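Local coordinates for protein cytochrome c2 iso-2 (Rhodospirillum centenum, PDB 1JDL) that carries electrons through a covalently bound heme, serving as electron donor to oxidized bacteriochlorophyll in the photophosphorylation pathway, mainly in purple non-sulfur photosynthetic bacteria, at residues 37-40 and 41-45; 82-86 and 87-91. One frame throughout, in Å; residues are numbered along the deposited sequence.

Interaction 1: 37-40 and 41-45; sequences IDRQ and AGTAP. With HEM (protoporphyrin IX containing Fe), chain B.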
loop_
_atom_site.group_PDB
_atom_site.type_symbol
_atom_site.label_atom_id
_atom_site.label_comp_id
_atom_site.label_asym_id
_atom_site.label_seq_id
_atom_site.Cartn_x
_atom_site.Cartn_y
_atom_site.Cartn_z
ATOM N N ILE A 37 -2.855 6.114 5.298
ATOM C CA ILE A 37 -1.906 7.210 5.114
ATOM C C ILE A 37 -1.044 7.441 6.356
ATOM O O ILE A 37 -1.554 7.668 7.462
ATOM C CB ILE A 37 -2.623 8.525 4.751
ATOM C CG1 ILE A 37 -3.534 8.307 3.542
ATOM C CG2 ILE A 37 -1.594 9.612 4.456
ATOM C CD1 ILE A 37 -2.808 7.924 2.267
ATOM N N ASP A 38 0.269 7.375 6.153
ATOM C CA ASP A 38 1.260 7.556 7.211
ATOM C C ASP A 38 1.300 6.384 8.195
ATOM O O ASP A 38 1.981 6.444 9.218
ATOM C CB ASP A 38 1.006 8.860 7.970
ATOM C CG ASP A 38 2.120 9.189 8.938
ATOM O OD1 ASP A 38 3.279 9.330 8.489
ATOM O OD2 ASP A 38 1.839 9.303 10.149
ATOM N N ARG A 39 0.567 5.321 7.881
ATOM C CA ARG A 39 0.528 4.131 8.731
ATOM C C ARG A 39 1.765 3.280 8.447
ATOM O O ARG A 39 2.187 3.165 7.294
ATOM C CB ARG A 39 -0.740 3.315 8.431
ATOM C CG ARG A 39 -0.979 2.121 9.361
ATOM C CD ARG A 39 -2.346 1.472 9.110
ATOM N NE ARG A 39 -2.365 0.584 7.946
ATOM C CZ ARG A 39 -3.478 0.184 7.329
ATOM N NH1 ARG A 39 -4.659 0.603 7.762
ATOM N NH2 ARG A 39 -3.416 -0.638 6.290
ATOM N N GLN A 40 2.356 2.698 9.487
ATOM C CA GLN A 40 3.529 1.844 9.291
ATOM C C GLN A 40 3.088 0.640 8.462
ATOM O O GLN A 40 2.029 0.064 8.715
ATOM C CB GLN A 40 4.081 1.356 10.630
ATOM C CG GLN A 40 5.305 0.450 10.494
ATOM C CD GLN A 40 5.775 -0.098 11.828
ATOM O OE1 GLN A 40 5.959 0.651 12.783
ATOM N NE2 GLN A 40 5.978 -1.409 11.895
ATOM N N ALA A 41 3.892 0.260 7.472
ATOM C CA ALA A 41 3.540 -0.877 6.629
ATOM C C ALA A 41 3.450 -2.155 7.457
ATOM O O ALA A 41 4.225 -2.352 8.392
ATOM C CB ALA A 41 4.579 -1.051 5.507
ATOM N N GLY A 42 2.482 -3.004 7.122
ATOM C CA GLY A 42 2.318 -4.276 7.809
ATOM C C GLY A 42 1.810 -4.252 9.238
ATOM O O GLY A 42 2.191 -5.109 10.039
ATOM N N THR A 43 0.938 -3.304 9.563
ATOM C CA THR A 43 0.415 -3.215 10.924
ATOM C C THR A 43 -1.102 -3.186 11.037
ATOM O O THR A 43 -1.632 -2.969 12.130
ATOM C CB THR A 43 0.960 -1.980 11.662
ATOM O OG1 THR A 43 0.566 -0.793 10.964
ATOM C CG2 THR A 43 2.476 -2.043 11.761
ATOM N N ALA A 44 -1.807 -3.383 9.928
ATOM C CA ALA A 44 -3.268 -3.386 9.984
ATOM C C ALA A 44 -3.682 -4.535 10.900
ATOM O O ALA A 44 -3.236 -5.667 10.735
ATOM C CB ALA A 44 -3.860 -3.578 8.590
ATOM N N PRO A 45 -4.545 -4.252 11.885
ATOM C CA PRO A 45 -5.014 -5.268 12.830
ATOM C C PRO A 45 -5.579 -6.530 12.180
ATOM O O PRO A 45 -6.333 -6.459 11.209
ATOM C CB PRO A 45 -6.075 -4.522 13.635
ATOM C CG PRO A 45 -5.584 -3.112 13.608
ATOM C CD PRO A 45 -5.150 -2.942 12.182
HETATM C CHA HEM B . -1.235 -4.561 0.373
HETATM C CHB HEM B . -2.783 -0.631 -1.955
HETATM C CHC HEM B . -4.999 -3.450 -5.194
HETATM C CHD HEM B . -3.910 -7.304 -2.563
HETATM C C1A HEM B . -1.417 -3.232 -0.016
HETATM C C2A HEM B . -0.776 -2.103 0.616
HETATM C C3A HEM B . -1.216 -1.004 -0.054
HETATM C C4A HEM B . -2.127 -1.464 -1.075
HETATM C CMA HEM B . -0.796 0.440 0.174
HETATM C CAA HEM B . 0.081 -2.162 1.888
HETATM C CBA HEM B . -0.868 -2.025 3.077
HETATM C CGA HEM B . -0.193 -2.191 4.442
HETATM O O1A HEM B . 1.047 -2.306 4.511
HETATM O O2A HEM B . -0.918 -2.197 5.459
HETATM C C1B HEM B . -3.548 -1.070 -3.026
HETATM C C2B HEM B . -4.182 -0.206 -3.990
HETATM C C3B HEM B . -4.594 -1.025 -5.004
HETATM C C4B HEM B . -4.456 -2.354 -4.542
HETATM C CMB HEM B . -4.351 1.300 -3.839
HETATM C CAB HEM B . -4.823 -0.752 -6.368
HETATM C CBB HEM B . -4.636 0.558 -7.114
HETATM C C1C HEM B . -4.856 -4.745 -4.789
HETATM C C2C HEM B . -5.416 -5.894 -5.471
HETATM C C3C HEM B . -4.957 -6.970 -4.810
HETATM C C4C HEM B . -4.338 -6.483 -3.594
HETATM C CMC HEM B . -6.355 -5.866 -6.678
HETATM C CAC HEM B . -4.872 -8.316 -5.230
HETATM C CBC HEM B . -5.451 -9.000 -6.464
HETATM C C1D HEM B . -3.153 -6.893 -1.489
HETATM C C2D HEM B . -2.576 -7.794 -0.520
HETATM C C3D HEM B . -1.753 -7.043 0.271
HETATM C C4D HEM B . -1.861 -5.666 -0.223
HETATM C CMD HEM B . -2.780 -9.309 -0.433
HETATM C CAD HEM B . -0.821 -7.566 1.368
HETATM C CBD HEM B . 0.536 -7.830 0.705
HETATM C CGD HEM B . 1.548 -8.488 1.620
HETATM O O1D HEM B . 2.666 -8.774 1.139
HETATM O O2D HEM B . 1.244 -8.720 2.811
HETATM N NA HEM B . -2.229 -2.838 -1.065
HETATM N NB HEM B . -3.726 -2.397 -3.357
HETATM N NC HEM B . -4.174 -5.117 -3.644
HETATM N ND HEM B . -2.726 -5.588 -1.307
HETATM FE FE HEM B . -3.186 -3.987 -2.375
HETATM O O HOH W 1 -0.178 -1.088 7.657
HETATM O O HOH W 2 5.719 -4.037 10.180
#

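Interaction 2: 82-86 and 87-91; sequences FLADA and GHAEQ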
loop_
_atom_site.group_PDB
_atom_site.type_symbol
_atom_site.label_atom_id
_atom_site.label_comp_id
_atom_site.label_asym_id
_atom_site.label_seq_id
_atom_site.Cartn_x
_atom_site.Cartn_y
_atom_site.Cartn_z
ATOM N N PHE A 82 13.498 -0.666 -0.851
ATOM C CA PHE A 82 13.408 0.008 0.440
ATOM C C PHE A 82 14.217 -0.725 1.504
ATOM O O PHE A 82 14.941 -0.104 2.282
ATOM C CB PHE A 82 11.954 0.108 0.915
ATOM C CG PHE A 82 11.798 0.887 2.196
ATOM C CD1 PHE A 82 11.613 2.264 2.169
ATOM C CD2 PHE A 82 11.899 0.250 3.428
ATOM C CE1 PHE A 82 11.534 3.000 3.354
ATOM C CE2 PHE A 82 11.824 0.973 4.618
ATOM C CZ PHE A 82 11.641 2.354 4.579
ATOM N N LEU A 83 14.078 -2.046 1.547
ATOM C CA LEU A 83 14.793 -2.856 2.525
ATOM C C LEU A 83 16.293 -2.843 2.291
ATOM O O LEU A 83 17.077 -2.791 3.242
ATOM C CB LEU A 83 14.277 -4.293 2.504
ATOM C CG LEU A 83 12.899 -4.480 3.148
ATOM C CD1 LEU A 83 12.380 -5.876 2.863
ATOM C CD2 LEU A 83 13.007 -4.241 4.641
ATOM N N ALA A 84 16.695 -2.897 1.026
ATOM C CA ALA A 84 18.115 -2.876 0.698
ATOM C C ALA A 84 18.719 -1.538 1.114
ATOM O O ALA A 84 19.769 -1.495 1.756
ATOM C CB ALA A 84 18.311 -3.100 -0.792
ATOM N N ASP A 85 18.055 -0.446 0.751
ATOM C CA ASP A 85 18.543 0.886 1.097
ATOM C C ASP A 85 18.663 1.071 2.606
ATOM O O ASP A 85 19.519 1.816 3.082
ATOM C CB ASP A 85 17.609 1.968 0.546
ATOM C CG ASP A 85 17.764 2.176 -0.947
ATOM O OD1 ASP A 85 18.687 1.587 -1.544
ATOM O OD2 ASP A 85 16.960 2.943 -1.520
ATOM N N ALA A 86 17.799 0.389 3.353
ATOM C CA ALA A 86 17.790 0.502 4.809
ATOM C C ALA A 86 18.847 -0.344 5.508
ATOM O O ALA A 86 19.041 -0.217 6.720
ATOM C CB ALA A 86 16.409 0.139 5.347
ATOM N N GLY A 87 19.524 -1.206 4.754
ATOM C CA GLY A 87 20.538 -2.056 5.351
ATOM C C GLY A 87 20.008 -3.430 5.726
ATOM O O GLY A 87 20.616 -4.141 6.532
ATOM N N HIS A 88 18.869 -3.803 5.144
ATOM C CA HIS A 88 18.250 -5.101 5.406
ATOM C C HIS A 88 18.008 -5.841 4.096
ATOM O O HIS A 88 16.926 -6.390 3.868
ATOM C CB HIS A 88 16.912 -4.925 6.136
ATOM C CG HIS A 88 17.021 -4.185 7.433
ATOM N ND1 HIS A 88 17.085 -2.810 7.505
ATOM C CD2 HIS A 88 17.093 -4.632 8.709
ATOM C CE1 HIS A 88 17.192 -2.441 8.769
ATOM N NE2 HIS A 88 17.200 -3.528 9.521
ATOM N N ALA A 89 19.024 -5.860 3.241
ATOM C CA ALA A 89 18.925 -6.516 1.944
ATOM C C ALA A 89 18.577 -7.995 2.056
ATOM O O ALA A 89 17.856 -8.537 1.220
ATOM C CB ALA A 89 20.234 -6.348 1.180
ATOM N N GLU A 90 19.089 -8.645 3.092
ATOM C CA GLU A 90 18.840 -10.065 3.296
ATOM C C GLU A 90 17.355 -10.393 3.444
ATOM O O GLU A 90 16.935 -11.516 3.173
ATOM C CB GLU A 90 19.605 -10.549 4.528
ATOM C CG GLU A 90 19.174 -9.884 5.823
ATOM C CD GLU A 90 20.131 -10.161 6.965
ATOM O OE1 GLU A 90 20.426 -11.349 7.221
ATOM O OE2 GLU A 90 20.587 -9.190 7.608
ATOM N N GLN A 91 16.561 -9.414 3.865
ATOM C CA GLN A 91 15.131 -9.634 4.049
ATOM C C GLN A 91 14.301 -9.294 2.816
ATOM O O GLN A 91 13.074 -9.366 2.853
ATOM C CB GLN A 91 14.624 -8.821 5.243
ATOM C CG GLN A 91 15.407 -9.058 6.523
ATOM C CD GLN A 91 14.753 -8.427 7.734
ATOM O OE1 GLN A 91 13.654 -8.816 8.131
ATOM N NE2 GLN A 91 15.426 -7.450 8.327
#

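Interaction 1: 37-40 and 41-45
Thr43 folds back on Gln40 in the loop that wraps the inner heme propionate, a recurring element of the class I cytochrome c fold. Its hydroxyl donates to the carbonyl O of Gln40, with OG1 to O at 2.8 Å and the donor tilted 26° from the carbonyl plane. The rotation that sets OG1 between its own backbone N and carbonyl carbon (chi1 61°) turns it to that oxygen, while CG2 of Thr43 packs 3.6 Å from NE2 of Gln40, the two side chains crossing nearly at right angles.

The propionate is gripped from both halves of the loop. Arg39 NH2 donates to heme O2A at 3.1 Å, the oxygen lying in the guanidinium plane at its edge and the N-H...O angle 163°, and Gly42 N donates a hydrogen bond to O1A. The Arg39 chain is bent at chi3, which brings NE round to a water beside the propionate: the water accepts from NE of Arg39 at 2.8 Å and from Thr43 N, and donates to Gln40 O and, at 2.6 Å, to heme O2A. The CB of Ala44 sits over one face of the guanidinium, offset toward its rim. A lysine in place of Arg39, with its single ammonium group, would probably be unable to hold both O2A and the water as NH2 and NE do, leaving one of them without its donor.

Further out, Tyr49 and Trp63 are among the residues that also bind the heme, and Arg39 NH2 gives a second hydrogen bond, to the backbone O of Ala32.

Interaction 2: 82-86 and 87-91
Backbone torsions bring His88 back under the end of helix 75-85: Gly87 takes a positive phi (95°), reversing the chain in a Schellman motif that closes the C-terminal end of the helix. His88 N then donates to the carbonyl O of Leu83 at 2.8 Å, tilted 24° from the carbonyl plane, and Gly87 N donates to Ala84 O at 3.0 Å. The second bond meets its acceptor from well above the carbonyl plane, away from the lone pairs. Together the two bonds use carbonyls of the last turn that would otherwise lack the amides of a continuing helix. A side chain at Gly87 would run into the carbonyl O of Ala86, which accounts for glycine at the turn.

The side chains pack around this reversal. His88 holds CG beside its backbone N and anti to the carbonyl carbon (chi1 -58°), so that the ring lies alongside Ala86, whose CB meets it in plane at the edge, 3.7 Å from ND1. On the other flank of the motif, the methyls of Ala84 and Ala89 make an apolar contact, CB to CB 4.3 Å, where the chain begins the 3-10 segment that includes 89-91.

Leu83 is the buried member of the group. Its CB lies 3.6 Å from His88 O, and its side chain also touches Ile52 of helix 51-58, Ala59 and Ala92, tying the helix end to the neighbouring parts of the fold. Asp85, on the exposed side, forms a salt bridge with Lys81 one turn earlier in the helix. Beyond the turn, the CD1 methyl of Leu83 rests 3.6 Å from the backbone O of Gln91.

Interaction 1 comes first along the chain, in the loop between helices 5-11 and 51-58, and interaction 2 follows where helix 75-85 gives way to the loop leading to helix 105-115. Their centres are 19 Å apart and their nearest atoms about 8 Å, with no direct touch, although both belong to the one cytochrome c domain. Leu61 is one residue touched from both, by Ala41 of the first and by Phe82 of the second. Interaction 1 contributes Arg39, Ala41 and Gly42 to the heme pocket, whereas 82-91 form a surface turn away from the annotated sites, with the side chain of Leu83 about 10 Å from the heme.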